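Local coordinates for peruvianin-I (Thevetia peruviana, PDB 6ORM), which is a germin-like protein of the cupin family from latex with proteolytic activity, probably acting as a cysteine peptidase, at residues A[9-14]-A[66-71]; A[71-76]-A[154-159]. All coordinates share one frame; numbering follows the deposited sequence.

Contact 1 (A[9-14]-A[66-71]); sequences DFCLAD and ALNTLG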
ATOM      1  N   ASP A   9       5.427  16.920  -1.108  1.00 44.48           N
ATOM      2  CA  ASP A   9       4.332  17.556  -1.839  1.00 43.97           C
ATOM      3  C   ASP A   9       4.314  17.120  -3.298  1.00 42.79           C
ATOM      4  O   ASP A   9       3.291  16.653  -3.811  1.00 40.98           O
ATOM      5  CB  ASP A   9       4.451  19.076  -1.753  1.00 46.08           C
ATOM      6  CG  ASP A   9       4.184  19.608  -0.365  1.00 48.70           C
ATOM      7  OD1 ASP A   9       3.825  18.813   0.528  1.00 49.22           O
ATOM      8  OD2 ASP A   9       4.331  20.832  -0.170  1.00 50.99           O
ATOM      9  N   PHE A  10       5.448  17.251  -3.980  1.00 43.00           N
ATOM     10  CA  PHE A  10       5.545  16.869  -5.379  1.00 43.60           C
ATOM     11  C   PHE A  10       6.985  16.484  -5.672  1.00 45.68           C
ATOM     12  O   PHE A  10       7.886  16.689  -4.854  1.00 46.19           O
ATOM     13  CB  PHE A  10       5.062  17.989  -6.312  1.00 43.60           C
ATOM     14  CG  PHE A  10       5.685  19.322  -6.034  1.00 45.33           C
ATOM     15  CD1 PHE A  10       6.953  19.622  -6.507  1.00 46.62           C
ATOM     16  CD2 PHE A  10       5.003  20.279  -5.301  1.00 46.24           C
ATOM     17  CE1 PHE A  10       7.528  20.846  -6.252  1.00 48.70           C
ATOM     18  CE2 PHE A  10       5.573  21.509  -5.041  1.00 48.71           C
ATOM     19  CZ  PHE A  10       6.838  21.795  -5.517  1.00 49.84           C
ATOM     20  N   CYS A  11       7.189  15.928  -6.861  1.00 47.32           N
ATOM     21  CA  CYS A  11       8.460  15.320  -7.226  1.00 48.99           C
ATOM     22  C   CYS A  11       8.513  15.178  -8.740  1.00 47.32           C
ATOM     23  O   CYS A  11       8.296  14.083  -9.268  1.00 45.52           O
ATOM     24  CB  CYS A  11       8.609  13.960  -6.536  1.00 50.89           C
ATOM     25  SG  CYS A  11      10.278  13.278  -6.485  1.00 53.44           S
ATOM     26  N   LEU A  12       8.775  16.279  -9.445  1.00 47.68           N
ATOM     27  CA  LEU A  12       8.653  16.277 -10.898  1.00 46.94           C
ATOM     28  C   LEU A  12       9.657  15.312 -11.509  1.00 47.49           C
ATOM     29  O   LEU A  12      10.851  15.370 -11.208  1.00 49.17           O
ATOM     30  CB  LEU A  12       8.884  17.679 -11.459  1.00 47.34           C
ATOM     31  CG  LEU A  12       8.213  18.872 -10.782  1.00 48.44           C
ATOM     32  CD1 LEU A  12       8.581  20.140 -11.529  1.00 49.89           C
ATOM     33  CD2 LEU A  12       6.712  18.693 -10.730  1.00 47.01           C
ATOM     34  N   ALA A  13       9.162  14.428 -12.371  1.00 46.37           N
ATOM     35  CA  ALA A  13      10.025  13.463 -13.036  1.00 47.01           C
ATOM     36  C   ALA A  13      11.154  14.169 -13.777  1.00 49.39           C
ATOM     37  O   ALA A  13      10.917  15.065 -14.593  1.00 49.53           O
ATOM     38  CB  ALA A  13       9.210  12.603 -14.005  1.00 44.87           C
ATOM     39  N   ASP A  14      12.388  13.772 -13.478  1.00 50.60           N
ATOM     40  CA  ASP A  14      13.549  14.180 -14.269  1.00 53.93           C
ATOM     41  C   ASP A  14      13.675  13.180 -15.408  1.00 55.20           C
ATOM     42  O   ASP A  14      14.250  12.102 -15.242  1.00 55.31           O
ATOM     43  CB  ASP A  14      14.808  14.226 -13.409  1.00 55.15           C
ATOM     44  CG  ASP A  14      16.034  14.680 -14.190  1.00 56.72           C
ATOM     45  OD1 ASP A  14      15.910  14.969 -15.401  1.00 56.63           O
ATOM     46  OD2 ASP A  14      17.127  14.750 -13.590  1.00 58.15           O
ATOM     47  N   ALA A  66       4.898  16.279 -13.568  1.00 42.00           N
ATOM     48  CA  ALA A  66       4.295  16.531 -12.265  1.00 41.63           C
ATOM     49  C   ALA A  66       3.449  15.366 -11.765  1.00 40.24           C
ATOM     50  O   ALA A  66       3.118  15.336 -10.576  1.00 40.76           O
ATOM     51  CB  ALA A  66       3.445  17.802 -12.314  1.00 42.18           C
ATOM     52  N   LEU A  67       3.082  14.421 -12.634  1.00 40.75           N
ATOM     53  CA  LEU A  67       2.338  13.247 -12.191  1.00 39.38           C
ATOM     54  C   LEU A  67       3.194  12.286 -11.379  1.00 39.57           C
ATOM     55  O   LEU A  67       2.644  11.429 -10.676  1.00 39.02           O
ATOM     56  CB  LEU A  67       1.747  12.513 -13.397  1.00 38.26           C
ATOM     57  CG  LEU A  67       0.650  13.257 -14.155  1.00 38.21           C
ATOM     58  CD1 LEU A  67       0.145  12.418 -15.320  1.00 37.55           C
ATOM     59  CD2 LEU A  67      -0.491  13.628 -13.213  1.00 37.86           C
ATOM     60  N   ASN A  68       4.517  12.405 -11.465  1.00 39.70           N
ATOM     61  CA  ASN A  68       5.413  11.497 -10.762  1.00 39.86           C
ATOM     62  C   ASN A  68       5.115  11.508  -9.267  1.00 40.88           C
ATOM     63  O   ASN A  68       5.053  12.571  -8.641  1.00 42.81           O
ATOM     64  CB  ASN A  68       6.863  11.901 -11.033  1.00 40.82           C
ATOM     65  CG  ASN A  68       7.868  10.873 -10.545  1.00 41.08           C
ATOM     66  OD1 ASN A  68       7.706   9.670 -10.754  1.00 40.85           O
ATOM     67  ND2 ASN A  68       8.926  11.350  -9.898  1.00 41.42           N
ATOM     68  N   THR A  69       4.894  10.313  -8.710  1.00 38.95           N
ATOM     69  CA  THR A  69       4.571   9.989  -7.322  1.00 39.02           C
ATOM     70  C   THR A  69       3.109  10.262  -6.956  1.00 39.16           C
ATOM     71  O   THR A  69       2.707   9.941  -5.839  1.00 39.07           O
ATOM     72  CB  THR A  69       5.459  10.717  -6.289  1.00 40.05           C
ATOM     73  OG1 THR A  69       5.067  12.095  -6.211  1.00 40.32           O
ATOM     74  CG2 THR A  69       6.940  10.614  -6.656  1.00 40.32           C
ATOM     75  N   LEU A  70       2.295  10.830  -7.847  1.00 39.75           N
ATOM     76  CA  LEU A  70       0.970  11.300  -7.461  1.00 39.75           C
ATOM     77  C   LEU A  70      -0.161  10.370  -7.888  1.00 38.61           C
ATOM     78  O   LEU A  70      -1.327  10.669  -7.610  1.00 37.94           O
ATOM     79  CB  LEU A  70       0.739  12.711  -8.017  1.00 39.78           C
ATOM     80  CG  LEU A  70       1.719  13.751  -7.461  1.00 40.53           C
ATOM     81  CD1 LEU A  70       1.335  15.162  -7.885  1.00 40.40           C
ATOM     82  CD2 LEU A  70       1.826  13.657  -5.939  1.00 40.84           C
ATOM     83  N   GLY A  71       0.148   9.260  -8.561  1.00 38.61           N
ATOM     84  CA  GLY A  71      -0.777   8.146  -8.652  1.00 38.21           C
ATOM     85  C   GLY A  71      -1.881   8.239  -9.681  1.00 38.44           C
ATOM     86  O   GLY A  71      -2.859   7.490  -9.577  1.00 38.30           O
TER
HETATM   87  O   HOH W   1       5.273  15.340  -8.827  1.00 41.64           O
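A buried, loop-to-loop contact joins Cys-11 to Asn-68 and Leu-12 to Ala-66, packing the N-terminal arm of this germin-like cupin against the turn that leads into strand 73-79. The 9-14 segment has no regular helix or strand, whereas 66-71 leaves a short 3-10 segment and makes a type II beta turn from Leu-67 to Leu-70, closed by the backbone bond Leu-70 N to Leu-67 O. Cys-11 belongs to the disulfide with Cys-26, so the arm is fixed covalently close to where Asn-68 grips it.

The side chain of Asn-68, its CG anti to the backbone N (chi1 -170°), extends toward the arm and donates an N-H from ND2 to Cys-11 O, 2.9 Å from ND2. That carbonyl oxygen lies close to the amide plane, and the N-H...O angle is 152°. ND2 also bonds to Tyr-24 O, and OD1 takes a bond from Gln-154, which together hold the amide's rotation. Beside it the CB of Ala-13 rests 3.9 Å from the CB of Asn-68. On the apolar side the CD2 branch of Leu-12 bends back over Ala-66, 3.7 Å from its CB, while the CB of Cys-11 touches the methyl CG2 of Thr-69 at 3.7 Å.

Neighbouring subunits complete the burial: Ile-128 of the second subunit packs on Ala-66 and Leu-70, and Ile-21 of the third subunit lies against Cys-11. Between the two segments, water 1 accepts a bond from Cys-11 N at 2.8 Å and donates to Ala-66 O and Asn-68 O, each also 2.8 Å away.

Contact 2 (A[71-76]-A[154-159]); sequences GLTINR and QNPGGQ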
ATOM      1  N   GLY A  71       0.148   9.260  -8.561  1.00 38.61           N
ATOM      2  CA  GLY A  71      -0.777   8.146  -8.652  1.00 38.21           C
ATOM      3  C   GLY A  71      -1.881   8.239  -9.681  1.00 38.44           C
ATOM      4  O   GLY A  71      -2.859   7.490  -9.577  1.00 38.30           O
ATOM      5  N   LEU A  72      -1.766   9.113 -10.682  1.00 37.47           N
ATOM      6  CA  LEU A  72      -2.857   9.307 -11.629  1.00 37.77           C
ATOM      7  C   LEU A  72      -2.343   9.434 -13.058  1.00 38.16           C
ATOM      8  O   LEU A  72      -1.228   9.902 -13.302  1.00 38.51           O
ATOM      9  CB  LEU A  72      -3.684  10.549 -11.278  1.00 38.91           C
ATOM     10  CG  LEU A  72      -4.697  10.369 -10.149  1.00 39.44           C
ATOM     11  CD1 LEU A  72      -5.271  11.714  -9.744  1.00 39.78           C
ATOM     12  CD2 LEU A  72      -5.803   9.414 -10.575  1.00 39.00           C
ATOM     13  N   THR A  73      -3.192   9.014 -13.997  1.00 38.57           N
ATOM     14  CA  THR A  73      -2.968   9.139 -15.432  1.00 39.02           C
ATOM     15  C   THR A  73      -4.320   9.391 -16.087  1.00 38.15           C
ATOM     16  O   THR A  73      -5.342   8.871 -15.637  1.00 37.75           O
ATOM     17  CB  THR A  73      -2.320   7.870 -16.019  1.00 39.78           C
ATOM     18  OG1 THR A  73      -0.912   7.876 -15.758  1.00 41.48           O
ATOM     19  CG2 THR A  73      -2.540   7.756 -17.527  1.00 40.11           C
ATOM     20  N   ILE A  74      -4.328  10.204 -17.144  1.00 38.90           N
ATOM     21  CA  ILE A  74      -5.488  10.311 -18.021  1.00 39.48           C
ATOM     22  C   ILE A  74      -5.017  10.171 -19.463  1.00 39.15           C
ATOM     23  O   ILE A  74      -4.032  10.799 -19.867  1.00 40.04           O
ATOM     24  CB  ILE A  74      -6.273  11.623 -17.802  1.00 40.95           C
ATOM     25  CG1 ILE A  74      -7.579  11.606 -18.601  1.00 41.54           C
ATOM     26  CG2 ILE A  74      -5.439  12.847 -18.141  1.00 42.27           C
ATOM     27  CD1 ILE A  74      -8.544  12.715 -18.220  1.00 42.65           C
ATOM     28  N   ASN A  75      -5.701   9.326 -20.228  1.00 38.28           N
ATOM     29  CA  ASN A  75      -5.417   9.133 -21.641  1.00 38.76           C
ATOM     30  C   ASN A  75      -6.649   9.501 -22.456  1.00 38.97           C
ATOM     31  O   ASN A  75      -7.774   9.174 -22.070  1.00 39.13           O
ATOM     32  CB  ASN A  75      -5.018   7.678 -21.939  1.00 39.35           C
ATOM     33  CG  ASN A  75      -3.722   7.272 -21.260  1.00 40.23           C
ATOM     34  OD1 ASN A  75      -2.809   8.080 -21.095  1.00 41.18           O
ATOM     35  ND2 ASN A  75      -3.637   6.008 -20.865  1.00 39.78           N
ATOM     36  N   ARG A  76      -6.433  10.180 -23.580  1.00 39.51           N
ATOM     37  CA  ARG A  76      -7.506  10.471 -24.520  1.00 39.68           C
ATOM     38  C   ARG A  76      -7.459   9.465 -25.659  1.00 40.30           C
ATOM     39  O   ARG A  76      -6.405   9.259 -26.269  1.00 40.83           O
ATOM     40  CB  ARG A  76      -7.397  11.891 -25.078  1.00 40.06           C
ATOM     41  CG  ARG A  76      -8.535  12.243 -26.032  1.00 40.33           C
ATOM     42  CD  ARG A  76      -8.291  13.552 -26.772  1.00 41.88           C
ATOM     43  NE  ARG A  76      -7.122  13.487 -27.644  1.00 42.41           N
ATOM     44  CZ  ARG A  76      -6.455  14.550 -28.084  1.00 43.20           C
ATOM     45  NH1 ARG A  76      -6.858  15.772 -27.762  1.00 43.50           N
ATOM     46  NH2 ARG A  76      -5.400  14.391 -28.872  1.00 43.86           N
ATOM     47  N   GLN A 154       0.530   6.411 -12.133  1.00 37.07           N
ATOM     48  CA  GLN A 154       1.268   7.328 -12.992  1.00 37.34           C
ATOM     49  C   GLN A 154       1.760   6.661 -14.268  1.00 37.52           C
ATOM     50  O   GLN A 154       2.165   7.366 -15.198  1.00 38.53           O
ATOM     51  CB  GLN A 154       2.454   7.928 -12.237  1.00 37.37           C
ATOM     52  CG  GLN A 154       3.604   6.965 -12.044  1.00 36.89           C
ATOM     53  CD  GLN A 154       4.778   7.601 -11.332  1.00 37.55           C
ATOM     54  OE1 GLN A 154       4.648   8.094 -10.211  1.00 37.50           O
ATOM     55  NE2 GLN A 154       5.933   7.594 -11.983  1.00 37.79           N
ATOM     56  N   ASN A 155       1.734   5.336 -14.336  1.00 35.41           N
ATOM     57  CA  ASN A 155       2.207   4.594 -15.497  1.00 36.34           C
ATOM     58  C   ASN A 155       1.501   3.244 -15.529  1.00 35.80           C
ATOM     59  O   ASN A 155       2.117   2.209 -15.241  1.00 36.27           O
ATOM     60  CB  ASN A 155       3.727   4.421 -15.451  1.00 38.37           C
ATOM     61  CG  ASN A 155       4.288   3.830 -16.732  1.00 39.89           C
ATOM     62  OD1 ASN A 155       3.714   3.993 -17.808  1.00 40.63           O
ATOM     63  ND2 ASN A 155       5.412   3.131 -16.621  1.00 40.48           N
ATOM     64  N   PRO A 156       0.212   3.219 -15.877  1.00 36.59           N
ATOM     65  CA  PRO A 156      -0.555   1.963 -15.792  1.00 36.19           C
ATOM     66  C   PRO A 156      -0.032   0.872 -16.705  1.00 37.35           C
ATOM     67  O   PRO A 156      -0.220  -0.313 -16.408  1.00 37.88           O
ATOM     68  CB  PRO A 156      -1.977   2.387 -16.190  1.00 35.53           C
ATOM     69  CG  PRO A 156      -1.984   3.894 -16.153  1.00 35.93           C
ATOM     70  CD  PRO A 156      -0.587   4.327 -16.426  1.00 36.08           C
ATOM     71  N   GLY A 157       0.604   1.235 -17.813  1.00 37.21           N
ATOM     72  CA  GLY A 157       0.969   0.265 -18.825  1.00 37.65           C
ATOM     73  C   GLY A 157      -0.200  -0.071 -19.730  1.00 37.01           C
ATOM     74  O   GLY A 157      -1.360   0.076 -19.342  1.00 35.66           O
ATOM     75  N   GLY A 158       0.104  -0.513 -20.946  1.00 38.11           N
ATOM     76  CA  GLY A 158      -0.911  -0.884 -21.910  1.00 37.69           C
ATOM     77  C   GLY A 158      -0.407  -2.017 -22.776  1.00 37.67           C
ATOM     78  O   GLY A 158       0.740  -1.987 -23.232  1.00 39.24           O
ATOM     79  N   GLN A 159      -1.243  -3.024 -23.007  1.00 36.10           N
ATOM     80  CA  GLN A 159      -0.833  -4.201 -23.757  1.00 37.33           C
ATOM     81  C   GLN A 159      -1.970  -4.626 -24.669  1.00 38.43           C
ATOM     82  O   GLN A 159      -3.110  -4.750 -24.216  1.00 37.38           O
ATOM     83  CB  GLN A 159      -0.455  -5.342 -22.804  1.00 36.86           C
ATOM     84  CG  GLN A 159      -0.019  -6.626 -23.479  1.00 37.75           C
ATOM     85  CD  GLN A 159       0.932  -7.423 -22.609  1.00 37.92           C
ATOM     86  OE1 GLN A 159       2.122  -7.529 -22.908  1.00 39.81           O
ATOM     87  NE2 GLN A 159       0.418  -7.968 -21.512  1.00 35.23           N
TER
HETATM   88  O   HOH W   2       2.628   7.704  -8.651  1.00 35.02           O
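The side-chain carbonyl OE1 of Gln-154 receives a short bond of 2.6 Å from water 2 and a second from the backbone N of Thr-69. The water reaches across to the other segment, where Gly-71 N lies 2.9 Å away and donates to it weakly. Gln-154 thus meets the start of segment 71-76 through solvent, and no direct hydrogen bond crosses between the segments. Asp-3 accepts from the backbone N of Gln-154.

One residue further along 71-76, the backbone of Gln-154 takes over: its CA points its hydrogen at Leu-72 O, a CA-H...O contact of 3.6 Å with 164° at the hydrogen. Thr-73 and Pro-156 then meet tip to tip. The OG1 of Thr-73 lies beside its own backbone N (chi1 -80°), which brings it 3.6 Å from Pro-156 CD, while the methyl CG2 passes 4.1 Å from Pro-156 CG. Although this hydroxyl lies 3.2 Å from Gln-154 O, the angle is poor for a hydrogen bond; its polar partner is the carbonyl O of Ser-153.

The arrangement belongs to the cupin beta-barrel, where the loop following strand 145-151 folds back along the beginning of strand 73-79. These two antiparallel strands are sheet neighbours, paired through Thr-73 with Leu-151 and Asn-75 with Ala-149. Leu-151 also touches both Thr-73 and Pro-156, and beyond the proline the loop runs on to strand 159-162, which pairs with strand 87-89.

Both contacts are buried, yet they occupy different depths: contact 2 is centred about 4 Å from the centre of the chain, contact 1 about 17 Å from it. Neighbouring subunits touch both, the second subunit among them. They share Gly-71, at which the turn of contact 1 becomes the approach to strand 73-79 in contact 2. The side-chain amide of Gln-154 spans the two, reaching from the loop of contact 2 to the turn of contact 1. Contact 1 combines a direct side-chain-to-backbone bond with apolar packing between two loops; contact 2 uses a CA-H...O contact and a threonine-proline meeting beside the sheet. Each has a water between its segments.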